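Local coordinates for probable ribosomal RNA small subunit methyltransferase (Thermus thermophilus, PDB 3DMH), which transfers a methyl group from S-adenosylmethionine to the exocyclic N2 of a guanosine in 16S ribosomal RNA, at residues A188-A191 / A196-T199; A191-A196 / T248-R253; T199-P204 / L275-L280; L220-E225 / T359-E364. All blocks are in the same frame, centred on the assembly; numbering follows the deposited sequence.

Contact 1 (A188-A191 / A196-T199); sequences AFSA and AEYT
A191 and Y198 form a hydrogen-bonded pair of the antiparallel beta hairpin built from strands 187-193 and 196-202. The hairpin is a two-stranded sheet of its own, set at the surface of the protein apart from the two seven-stranded sheets, and the short strand segments run at 171° to each other. Each residue of the pair donates and accepts once. A191 N reaches Y198 O at 2.8 Å, and Y198 N reaches A191 O at the same 2.8 Å. S190 and T199 follow as a non-hydrogen-bonded pair, with their CA atoms 4.2 Å apart. Here CA-H groups supplement the ladder: S190 CA lies 3.1 Å from Y198 O, and T199 CA lies 3.4 Å from F189 O.

One face of the hairpin carries S190 and T199. With its methyl anti to the backbone N (chi1, measured to OG1, -60°), T199 brings CG2 to 4.2 Å from A188 CB, while its OG1 stands 4.0 Å from S190 CB. E197 bends at chi2 (-65°), and its OE2 finds a salt bridge with R192 in the neighbouring strand. A191 and Y198 occupy the other face. A191 O sits at the edge of the tyrosine ring, near its plane, and the ring leads away to pack on L249, P250 and R253 of helix 248-253. Y198 O receives both an N-H and a CA-H. Because the A191-Y198 hydrogen bonds are backbone ones, that pairing does not depend on side-chain chemistry; the E197-R192 salt bridge adds a side-chain link, and the side chains distinguish a polar face, with S190, T199 and the charged E197, from one that meets the helix.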
loop_
_atom_site.group_PDB
_atom_site.type_symbol
_atom_site.label_atom_id
_atom_site.label_comp_id
_atom_site.label_asym_id
_atom_site.label_seq_id
_atom_site.Cartn_x
_atom_site.Cartn_y
_atom_site.Cartn_z
ATOM N N ALA A 188 2.008 -2.178 18.741
ATOM C CA ALA A 188 1.774 -0.813 19.194
ATOM C C ALA A 188 3.088 -0.240 19.691
ATOM O O ALA A 188 3.958 -0.980 20.162
ATOM C CB ALA A 188 0.734 -0.789 20.310
ATOM N N PHE A 189 3.228 1.076 19.584
ATOM C CA PHE A 189 4.363 1.770 20.182
ATOM C C PHE A 189 3.947 3.197 20.536
ATOM O O PHE A 189 3.036 3.750 19.939
ATOM C CB PHE A 189 5.571 1.754 19.240
ATOM C CG PHE A 189 5.415 2.647 18.036
ATOM C CD1 PHE A 189 5.867 3.964 18.091
ATOM C CD2 PHE A 189 4.807 2.187 16.864
ATOM C CE1 PHE A 189 5.732 4.813 17.003
ATOM C CE2 PHE A 189 4.680 3.022 15.766
ATOM C CZ PHE A 189 5.131 4.338 15.827
ATOM N N SER A 190 4.602 3.789 21.531
ATOM C CA SER A 190 4.265 5.156 21.898
ATOM C C SER A 190 5.344 6.135 21.439
ATOM O O SER A 190 6.515 5.770 21.330
ATOM C CB SER A 190 4.013 5.271 23.401
ATOM O OG SER A 190 5.215 5.532 24.103
ATOM N N ALA A 191 4.935 7.368 21.164
ATOM C CA ALA A 191 5.845 8.425 20.749
ATOM C C ALA A 191 5.351 9.770 21.275
ATOM O O ALA A 191 4.141 9.992 21.390
ATOM C CB ALA A 191 5.967 8.468 19.235
ATOM N N ALA A 196 3.050 16.141 23.027
ATOM C CA ALA A 196 1.895 15.292 23.331
ATOM C C ALA A 196 2.197 13.821 23.066
ATOM O O ALA A 196 2.959 13.495 22.159
ATOM C CB ALA A 196 0.674 15.741 22.534
ATOM N N GLU A 197 1.587 12.948 23.860
ATOM C CA GLU A 197 1.822 11.507 23.778
ATOM C C GLU A 197 0.832 10.819 22.868
ATOM O O GLU A 197 -0.373 11.039 22.992
ATOM C CB GLU A 197 1.699 10.871 25.160
ATOM C CG GLU A 197 2.807 11.250 26.118
ATOM C CD GLU A 197 4.172 10.734 25.682
ATOM O OE1 GLU A 197 4.248 9.639 25.073
ATOM O OE2 GLU A 197 5.172 11.434 25.966
ATOM N N TYR A 198 1.354 9.969 21.981
ATOM C CA TYR A 198 0.536 9.155 21.074
ATOM C C TYR A 198 0.927 7.691 21.185
ATOM O O TYR A 198 2.104 7.368 21.356
ATOM C CB TYR A 198 0.698 9.621 19.619
ATOM C CG TYR A 198 0.301 11.061 19.411
ATOM C CD1 TYR A 198 -1.012 11.408 19.089
ATOM C CD2 TYR A 198 1.228 12.085 19.588
ATOM C CE1 TYR A 198 -1.380 12.737 18.922
ATOM C CE2 TYR A 198 0.868 13.409 19.431
ATOM C CZ TYR A 198 -0.433 13.732 19.106
ATOM O OH TYR A 198 -0.777 15.055 18.953
ATOM N N THR A 199 -0.062 6.803 21.090
ATOM C CA THR A 199 0.215 5.383 20.944
ATOM C C THR A 199 -0.295 4.955 19.588
ATOM O O THR A 199 -1.505 4.912 19.359
ATOM C CB THR A 199 -0.448 4.538 22.040
ATOM O OG1 THR A 199 0.050 4.960 23.318
ATOM C CG2 THR A 199 -0.114 3.070 21.854
#

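Contact 2 (A191-A196 / T248-R253); sequences ARILGA and TLPLAR
I193 and P250 make the apolar part of this contact. Both CG2 and CD1 of I193 lie 4.0 Å from the same atom, P250 CG, so the proline ring corner meets two branches of the isoleucine at once while the two side chains cross obliquely. With CG1 beside the backbone N (chi1 -61°), the branched side chain presents its two ends to the helix together. L220 of helix 214-227 touches both residues, and Y198 of the hairpin packs against I193 as well, so the pair sits within a wider apolar cluster.

The turn that carries I193 is held by backbone hydrogen bonds. I193 N donates to A196 O at 2.8 Å and A196 N to I193 O at 3.0 Å, closing a type I' beta turn with L194 and G195 at its corners, both at positive phi. It is the two-residue connection of a tight beta hairpin. The helix it rests on, 248-253, follows strand 236-240 and a glycine-rich loop, the order expected of the cofactor-binding part of a Rossmann-like methyltransferase, and its T248 OG1 bonds to D239 OD2.

The polar end of R253 takes part through looser packing. R253 NH1 lies 4.3 Å from A196 CB, which stands at the edge of the guanidinium, near its plane. The chain leaves extended, then turns at chi2 (60°) and chi3 (62°), folding the charged group back beside the turn. NH2 has its hydrogen bond elsewhere, with N278 O, while the flank of the side chain packs on L280.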
loop_
_atom_site.group_PDB
_atom_site.type_symbol
_atom_site.label_atom_id
_atom_site.label_comp_id
_atom_site.label_asym_id
_atom_site.label_seq_id
_atom_site.Cartn_x
_atom_site.Cartn_y
_atom_site.Cartn_z
ATOM N N ALA A 191 4.935 7.368 21.164
ATOM C CA ALA A 191 5.845 8.425 20.749
ATOM C C ALA A 191 5.351 9.770 21.275
ATOM O O ALA A 191 4.141 9.992 21.390
ATOM C CB ALA A 191 5.967 8.468 19.235
ATOM N N ARG A 192 6.283 10.665 21.582
ATOM C CA ARG A 192 5.917 12.014 21.964
ATOM C C ARG A 192 6.152 12.927 20.775
ATOM O O ARG A 192 7.254 12.971 20.227
ATOM C CB ARG A 192 6.718 12.475 23.186
ATOM C CG ARG A 192 6.204 13.764 23.797
ATOM C CD ARG A 192 7.004 14.093 25.057
ATOM N NE ARG A 192 6.576 15.331 25.715
ATOM C CZ ARG A 192 5.534 15.426 26.537
ATOM N NH1 ARG A 192 4.789 14.357 26.801
ATOM N NH2 ARG A 192 5.229 16.598 27.088
ATOM N N ILE A 193 5.089 13.602 20.345
ATOM C CA ILE A 193 5.142 14.471 19.182
ATOM C C ILE A 193 4.624 15.854 19.547
ATOM O O ILE A 193 3.493 16.001 20.019
ATOM C CB ILE A 193 4.336 13.875 17.979
ATOM C CG1 ILE A 193 4.921 12.518 17.544
ATOM C CG2 ILE A 193 4.314 14.854 16.813
ATOM C CD1 ILE A 193 4.010 11.692 16.631
ATOM N N LEU A 194 5.470 16.861 19.339
ATOM C CA LEU A 194 5.136 18.258 19.628
ATOM C C LEU A 194 4.493 18.436 21.010
ATOM O O LEU A 194 3.478 19.121 21.152
ATOM C CB LEU A 194 4.235 18.845 18.522
ATOM C CG LEU A 194 4.679 18.812 17.056
ATOM C CD1 LEU A 194 3.524 19.206 16.137
ATOM C CD2 LEU A 194 5.882 19.706 16.818
ATOM N N GLY A 195 5.083 17.798 22.019
ATOM C CA GLY A 195 4.643 17.951 23.412
ATOM C C GLY A 195 3.437 17.127 23.845
ATOM O O GLY A 195 2.864 17.388 24.910
ATOM N N ALA A 196 3.050 16.141 23.027
ATOM C CA ALA A 196 1.895 15.292 23.331
ATOM C C ALA A 196 2.197 13.821 23.066
ATOM O O ALA A 196 2.959 13.495 22.159
ATOM C CB ALA A 196 0.674 15.741 22.534
ATOM N N THR A 248 -1.517 12.275 10.735
ATOM C CA THR A 248 -2.962 12.343 10.949
ATOM C C THR A 248 -3.340 12.549 12.413
ATOM O O THR A 248 -4.162 13.403 12.724
ATOM C CB THR A 248 -3.638 11.040 10.477
ATOM O OG1 THR A 248 -3.011 10.566 9.261
ATOM C CG2 THR A 248 -5.161 11.249 10.320
ATOM N N LEU A 249 -2.753 11.752 13.296
ATOM C CA LEU A 249 -3.138 11.811 14.717
ATOM C C LEU A 249 -2.785 13.152 15.356
ATOM O O LEU A 249 -3.665 13.783 15.957
ATOM C CB LEU A 249 -2.580 10.619 15.523
ATOM C CG LEU A 249 -3.521 9.406 15.652
ATOM C CD1 LEU A 249 -3.741 8.688 14.322
ATOM C CD2 LEU A 249 -2.992 8.425 16.693
ATOM N N PRO A 250 -1.514 13.606 15.222
ATOM C CA PRO A 250 -1.170 14.927 15.774
ATOM C C PRO A 250 -2.030 16.051 15.206
ATOM O O PRO A 250 -2.488 16.895 15.964
ATOM C CB PRO A 250 0.292 15.108 15.360
ATOM C CG PRO A 250 0.812 13.728 15.275
ATOM C CD PRO A 250 -0.324 12.945 14.658
ATOM N N LEU A 251 -2.267 16.056 13.890
ATOM C CA LEU A 251 -3.102 17.115 13.321
ATOM C C LEU A 251 -4.545 17.080 13.849
ATOM O O LEU A 251 -5.148 18.140 14.074
ATOM C CB LEU A 251 -3.046 17.110 11.791
ATOM C CG LEU A 251 -1.669 17.506 11.228
ATOM C CD1 LEU A 251 -1.608 17.162 9.748
ATOM C CD2 LEU A 251 -1.328 18.989 11.474
ATOM N N ALA A 252 -5.086 15.880 14.076
ATOM C CA ALA A 252 -6.420 15.735 14.688
ATOM C C ALA A 252 -6.392 16.225 16.124
ATOM O O ALA A 252 -7.312 16.917 16.574
ATOM C CB ALA A 252 -6.901 14.289 14.643
ATOM N N ARG A 253 -5.324 15.866 16.835
ATOM C CA ARG A 253 -5.142 16.315 18.225
ATOM C C ARG A 253 -5.070 17.845 18.324
ATOM O O ARG A 253 -5.577 18.435 19.284
ATOM C CB ARG A 253 -3.903 15.657 18.850
ATOM C CG ARG A 253 -3.585 16.007 20.325
ATOM C CD ARG A 253 -4.695 15.637 21.291
ATOM N NE ARG A 253 -4.998 14.205 21.355
ATOM C CZ ARG A 253 -4.234 13.278 21.932
ATOM N NH1 ARG A 253 -3.071 13.606 22.495
ATOM N NH2 ARG A 253 -4.639 12.011 21.943
#

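Contact 3 (T199-P204 / L275-L280); sequences TFHHLP and LEANAL
N278 grips the backbone of T199 with both ends of its side-chain amide. N278 OD1 takes the N-H of T199 N at 3.0 Å, in the carbonyl plane and on a lone pair, while N278 ND2 donates to T199 O at 2.7 Å. For this second bond T199 O lies in the amide plane of N278, although ND2 is tilted 34° from the plane of the T199 carbonyl. Beside this pair H201 CE1 comes to 3.4 Å from A277 CB, an oblique approach of the methyl to the imidazole. H201 ND1 also makes a weak bond to T199 O over 3.4 Å.

The next shell explains how the amide is placed. N278 is the first residue to leave helix 265-277, which ends in a Schellman motif: A279 has positive phi and L280 N reaches back to L275 O at 3.0 Å. G274 O takes a further hydrogen bond from ND2, and N278 O is held by R253 NH2. With N278 cut back to an alanine, the T199 N-H and carbonyl would probably lose these partners, and the strand edge would be held to the helix end by little more than the H201-A277 contact.

Donor and acceptor ends of the amide thus match the outward N-H and C=O of one edge residue, T199, the complement an added strand would offer; swapping the amide O and N would set like against like, so the bonds strongly favour this orientation.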
loop_
_atom_site.group_PDB
_atom_site.type_symbol
_atom_site.label_atom_id
_atom_site.label_comp_id
_atom_site.label_asym_id
_atom_site.label_seq_id
_atom_site.Cartn_x
_atom_site.Cartn_y
_atom_site.Cartn_z
ATOM N N THR A 199 -0.062 6.803 21.090
ATOM C CA THR A 199 0.215 5.383 20.944
ATOM C C THR A 199 -0.295 4.955 19.588
ATOM O O THR A 199 -1.505 4.912 19.359
ATOM C CB THR A 199 -0.448 4.538 22.040
ATOM O OG1 THR A 199 0.050 4.960 23.318
ATOM C CG2 THR A 199 -0.114 3.070 21.854
ATOM N N PHE A 200 0.640 4.638 18.707
ATOM C CA PHE A 200 0.294 4.147 17.377
ATOM C C PHE A 200 0.096 2.637 17.364
ATOM O O PHE A 200 0.729 1.896 18.123
ATOM C CB PHE A 200 1.339 4.578 16.354
ATOM C CG PHE A 200 1.459 6.065 16.211
ATOM C CD1 PHE A 200 0.579 6.777 15.404
ATOM C CD2 PHE A 200 2.436 6.766 16.910
ATOM C CE1 PHE A 200 0.683 8.160 15.274
ATOM C CE2 PHE A 200 2.550 8.149 16.800
ATOM C CZ PHE A 200 1.673 8.853 15.969
ATOM N N HIS A 201 -0.798 2.190 16.486
ATOM C CA HIS A 201 -1.159 0.784 16.370
ATOM C C HIS A 201 -1.098 0.453 14.910
ATOM O O HIS A 201 -1.584 1.216 14.080
ATOM C CB HIS A 201 -2.579 0.552 16.854
ATOM C CG HIS A 201 -2.716 0.606 18.340
ATOM N ND1 HIS A 201 -2.738 1.789 19.053
ATOM C CD2 HIS A 201 -2.799 -0.385 19.257
ATOM C CE1 HIS A 201 -2.852 1.520 20.343
ATOM N NE2 HIS A 201 -2.888 0.209 20.493
ATOM N N HIS A 202 -0.488 -0.674 14.596
ATOM C CA HIS A 202 -0.427 -1.077 13.194
ATOM C C HIS A 202 -0.286 -2.564 12.961
ATOM O O HIS A 202 0.215 -3.325 13.807
ATOM C CB HIS A 202 0.667 -0.296 12.454
ATOM C CG HIS A 202 2.042 -0.540 12.979
ATOM N ND1 HIS A 202 2.730 -1.711 12.736
ATOM C CD2 HIS A 202 2.857 0.230 13.737
ATOM C CE1 HIS A 202 3.912 -1.649 13.320
ATOM N NE2 HIS A 202 4.013 -0.485 13.937
ATOM N N LEU A 203 -0.769 -2.960 11.783
ATOM C CA LEU A 203 -0.616 -4.305 11.264
ATOM C C LEU A 203 0.724 -4.427 10.531
ATOM O O LEU A 203 1.447 -3.421 10.371
ATOM C CB LEU A 203 -1.784 -4.624 10.318
ATOM C CG LEU A 203 -3.157 -4.754 10.982
ATOM C CD1 LEU A 203 -4.243 -4.641 9.906
ATOM C CD2 LEU A 203 -3.289 -6.081 11.695
ATOM N N PRO A 204 1.082 -5.657 10.101
ATOM C CA PRO A 204 2.344 -5.797 9.382
ATOM C C PRO A 204 2.352 -5.082 8.034
ATOM O O PRO A 204 1.296 -4.912 7.404
ATOM C CB PRO A 204 2.457 -7.311 9.141
ATOM C CG PRO A 204 1.546 -7.957 10.124
ATOM C CD PRO A 204 0.418 -6.963 10.312
ATOM N N LEU A 275 -6.550 5.993 15.800
ATOM C CA LEU A 275 -7.506 7.079 16.124
ATOM C C LEU A 275 -8.387 6.713 17.318
ATOM O O LEU A 275 -8.585 7.529 18.251
ATOM C CB LEU A 275 -8.397 7.410 14.911
ATOM C CG LEU A 275 -7.680 8.103 13.743
ATOM C CD1 LEU A 275 -8.501 7.996 12.473
ATOM C CD2 LEU A 275 -7.304 9.569 14.092
ATOM N N GLU A 276 -8.884 5.477 17.316
ATOM C CA GLU A 276 -9.731 4.971 18.401
ATOM C C GLU A 276 -8.984 4.932 19.719
ATOM O O GLU A 276 -9.516 5.349 20.758
ATOM C CB GLU A 276 -10.204 3.558 18.075
ATOM C CG GLU A 276 -11.213 3.478 16.952
ATOM C CD GLU A 276 -11.342 2.071 16.370
ATOM O OE1 GLU A 276 -10.973 1.090 17.072
ATOM O OE2 GLU A 276 -11.825 1.946 15.218
ATOM N N ALA A 277 -7.753 4.426 19.671
ATOM C CA ALA A 277 -6.938 4.238 20.874
ATOM C C ALA A 277 -6.548 5.557 21.535
ATOM O O ALA A 277 -6.276 5.605 22.739
ATOM C CB ALA A 277 -5.690 3.432 20.538
ATOM N N ASN A 278 -6.516 6.624 20.738
ATOM C CA ASN A 278 -6.091 7.939 21.216
ATOM C C ASN A 278 -7.255 8.940 21.471
ATOM O O ASN A 278 -6.987 10.148 21.616
ATOM C CB ASN A 278 -5.012 8.512 20.274
ATOM C CG ASN A 278 -3.692 7.737 20.357
ATOM O OD1 ASN A 278 -2.793 8.106 21.125
ATOM N ND2 ASN A 278 -3.587 6.634 19.610
ATOM N N ALA A 279 -8.526 8.440 21.472
ATOM C CA ALA A 279 -9.704 9.326 21.680
ATOM C C ALA A 279 -9.770 10.472 20.689
ATOM O O ALA A 279 -10.074 11.630 21.003
ATOM C CB ALA A 279 -9.793 9.825 23.141
ATOM N N LEU A 280 -9.451 10.123 19.435
ATOM C CA LEU A 280 -9.363 11.084 18.283
ATOM C C LEU A 280 -10.255 10.723 17.092
ATOM O O LEU A 280 -10.470 9.544 16.815
ATOM C CB LEU A 280 -7.914 11.195 17.773
ATOM C CG LEU A 280 -6.871 11.882 18.671
ATOM C CD1 LEU A 280 -5.457 11.694 18.140
ATOM C CD2 LEU A 280 -7.192 13.375 18.827
#

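Contact 4 (L220-E225 / T359-E364); sequences LEALQE and TLKVAE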
loop_
_atom_site.group_PDB
_atom_site.type_symbol
_atom_site.label_atom_id
_atom_site.label_comp_id
_atom_site.label_asym_id
_atom_site.label_seq_id
_atom_site.Cartn_x
_atom_site.Cartn_y
_atom_site.Cartn_z
ATOM N N LEU A 220 6.016 18.007 10.677
ATOM C CA LEU A 220 5.156 18.535 11.753
ATOM C C LEU A 220 5.809 19.702 12.482
ATOM O O LEU A 220 5.140 20.685 12.801
ATOM C CB LEU A 220 4.741 17.428 12.730
ATOM C CG LEU A 220 3.768 16.366 12.192
ATOM C CD1 LEU A 220 3.565 15.264 13.235
ATOM C CD2 LEU A 220 2.436 17.005 11.816
ATOM N N GLU A 221 7.117 19.602 12.719
ATOM C CA GLU A 221 7.873 20.707 13.318
ATOM C C GLU A 221 7.822 21.948 12.429
ATOM O O GLU A 221 7.554 23.048 12.920
ATOM C CB GLU A 221 9.306 20.277 13.613
ATOM C CG GLU A 221 9.379 19.212 14.695
ATOM C CD GLU A 221 10.734 18.528 14.786
ATOM O OE1 GLU A 221 11.512 18.577 13.806
ATOM O OE2 GLU A 221 11.009 17.922 15.841
ATOM N N ALA A 222 8.043 21.765 11.128
ATOM C CA ALA A 222 8.013 22.872 10.172
ATOM C C ALA A 222 6.615 23.490 10.121
ATOM O O ALA A 222 6.468 24.714 10.077
ATOM C CB ALA A 222 8.428 22.401 8.787
ATOM N N LEU A 223 5.605 22.621 10.137
ATOM C CA LEU A 223 4.209 23.035 10.106
ATOM C C LEU A 223 3.852 23.867 11.323
ATOM O O LEU A 223 3.317 24.968 11.183
ATOM C CB LEU A 223 3.282 21.809 9.991
ATOM C CG LEU A 223 1.777 22.060 9.827
ATOM C CD1 LEU A 223 1.162 20.959 8.982
ATOM C CD2 LEU A 223 1.063 22.163 11.177
ATOM N N GLN A 224 4.171 23.358 12.513
ATOM C CA GLN A 224 3.849 24.085 13.739
ATOM C C GLN A 224 4.601 25.417 13.834
ATOM O O GLN A 224 4.054 26.407 14.323
ATOM C CB GLN A 224 4.080 23.248 14.999
ATOM C CG GLN A 224 3.729 24.027 16.279
ATOM C CD GLN A 224 3.475 23.164 17.496
ATOM O OE1 GLN A 224 4.296 23.108 18.412
ATOM N NE2 GLN A 224 2.322 22.506 17.526
ATOM N N GLU A 225 5.840 25.448 13.352
ATOM C CA GLU A 225 6.628 26.689 13.381
ATOM C C GLU A 225 6.030 27.734 12.442
ATOM O O GLU A 225 5.986 28.924 12.769
ATOM C CB GLU A 225 8.091 26.430 13.013
ATOM C CG GLU A 225 8.881 25.705 14.092
ATOM C CD GLU A 225 10.265 25.271 13.641
ATOM O OE1 GLU A 225 10.622 25.481 12.459
ATOM O OE2 GLU A 225 11.003 24.714 14.485
ATOM N N THR A 359 11.499 26.445 0.920
ATOM C CA THR A 359 12.154 25.338 1.590
ATOM C C THR A 359 12.243 25.685 3.062
ATOM O O THR A 359 13.013 26.575 3.461
ATOM C CB THR A 359 13.561 25.067 1.021
ATOM O OG1 THR A 359 13.471 24.884 -0.399
ATOM C CG2 THR A 359 14.179 23.830 1.666
ATOM N N LEU A 360 11.441 25.001 3.868
ATOM C CA LEU A 360 11.351 25.324 5.294
ATOM C C LEU A 360 12.411 24.620 6.129
ATOM O O LEU A 360 12.806 25.111 7.184
ATOM C CB LEU A 360 9.955 24.988 5.837
ATOM C CG LEU A 360 8.745 25.514 5.052
ATOM C CD1 LEU A 360 7.458 25.125 5.737
ATOM C CD2 LEU A 360 8.810 27.035 4.884
ATOM N N LYS A 361 12.856 23.457 5.656
ATOM C CA LYS A 361 13.877 22.671 6.337
ATOM C C LYS A 361 14.706 21.964 5.280
ATOM O O LYS A 361 14.153 21.490 4.283
ATOM C CB LYS A 361 13.246 21.595 7.233
ATOM C CG LYS A 361 12.275 22.079 8.310
ATOM C CD LYS A 361 13.001 22.633 9.524
ATOM C CE LYS A 361 12.016 23.250 10.499
ATOM N NZ LYS A 361 12.713 23.763 11.701
ATOM N N VAL A 362 16.022 21.892 5.486
ATOM C CA VAL A 362 16.828 20.928 4.738
ATOM C C VAL A 362 18.023 20.407 5.541
ATOM O O VAL A 362 19.002 21.123 5.810
ATOM C CB VAL A 362 17.192 21.398 3.293
ATOM C CG1 VAL A 362 18.181 22.553 3.301
ATOM C CG2 VAL A 362 17.681 20.201 2.430
ATOM N N ALA A 363 17.901 19.153 5.958
ATOM C CA ALA A 363 18.992 18.455 6.621
ATOM C C ALA A 363 18.927 16.985 6.216
ATOM O O ALA A 363 19.252 16.657 5.078
ATOM C CB ALA A 363 18.926 18.638 8.139
ATOM N N GLU A 364 18.500 16.098 7.113
ATOM C CA GLU A 364 18.386 14.694 6.733
ATOM C C GLU A 364 17.282 14.557 5.689
ATOM O O GLU A 364 17.360 13.713 4.797
ATOM C CB GLU A 364 18.109 13.777 7.929
ATOM C CG GLU A 364 18.360 12.291 7.597
ATOM C CD GLU A 364 18.175 11.326 8.775
ATOM O OE1 GLU A 364 17.346 11.593 9.684
ATOM O OE2 GLU A 364 18.859 10.275 8.768
HETATM O O HOH W 1 12.407 21.186 13.170
#
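E225 and K361 meet at about a right angle, the lysine chain running across the end of the glutamate. K361 NZ sits 2.8 Å from E225 OE1 in a salt bridge, on the syn side and 20° out of the carboxylate plane, with E225 OE2 farther off at 3.4 Å. K361 gets there by bending at chi2 (-79°) and then running straight to the ammonium group. On the way it passes over A222, whose CB lies 3.9 Å from K361 CG. The same A222 methyl, CB, meets L360 CD1 at 4.2 Å, so A222 rests between two consecutive side chains of the strand.

Consecutive residues can both turn to the helix because L360 and K361 form a classic beta bulge opposite V367. Helix 214-227 lies over strand 358-362, an outermost strand of the seven-stranded methyltransferase sheet, with the two segment axes at 142°.

A water links the lysine to a second acid: it accepts from K361 NZ at 3.0 Å and donates to E221 OE1 at 2.8 Å. With a methionine in place of K361 the ammonium is gone, and E225 would probably lose its charged mate and the water its donor.

One ammonium group therefore serves two glutamates a helical turn apart, one directly and one through water, which would be expected to favour the charged forms of all three at this rim of the sheet.

From the N terminus, contact 1 closes the shortest loop, the hairpin of strands 187-193 and 196-202. Contact 2 starts on the same first strand and its turn, sharing A191 and A196 with contact 1, and reaches forward to helix 248-253. Contact 3 takes over at T199, where contact 1 ends, and joins the second strand to the end of helix 265-277; its loop crosses that of contact 2, and the two touch at that helix end. Contact 4 opens after contact 1 has closed, crosses contacts 2 and 3, and ties helix 214-227 to the outermost strand 358-362. Contacts 2 and 4 meet along helix 214-227.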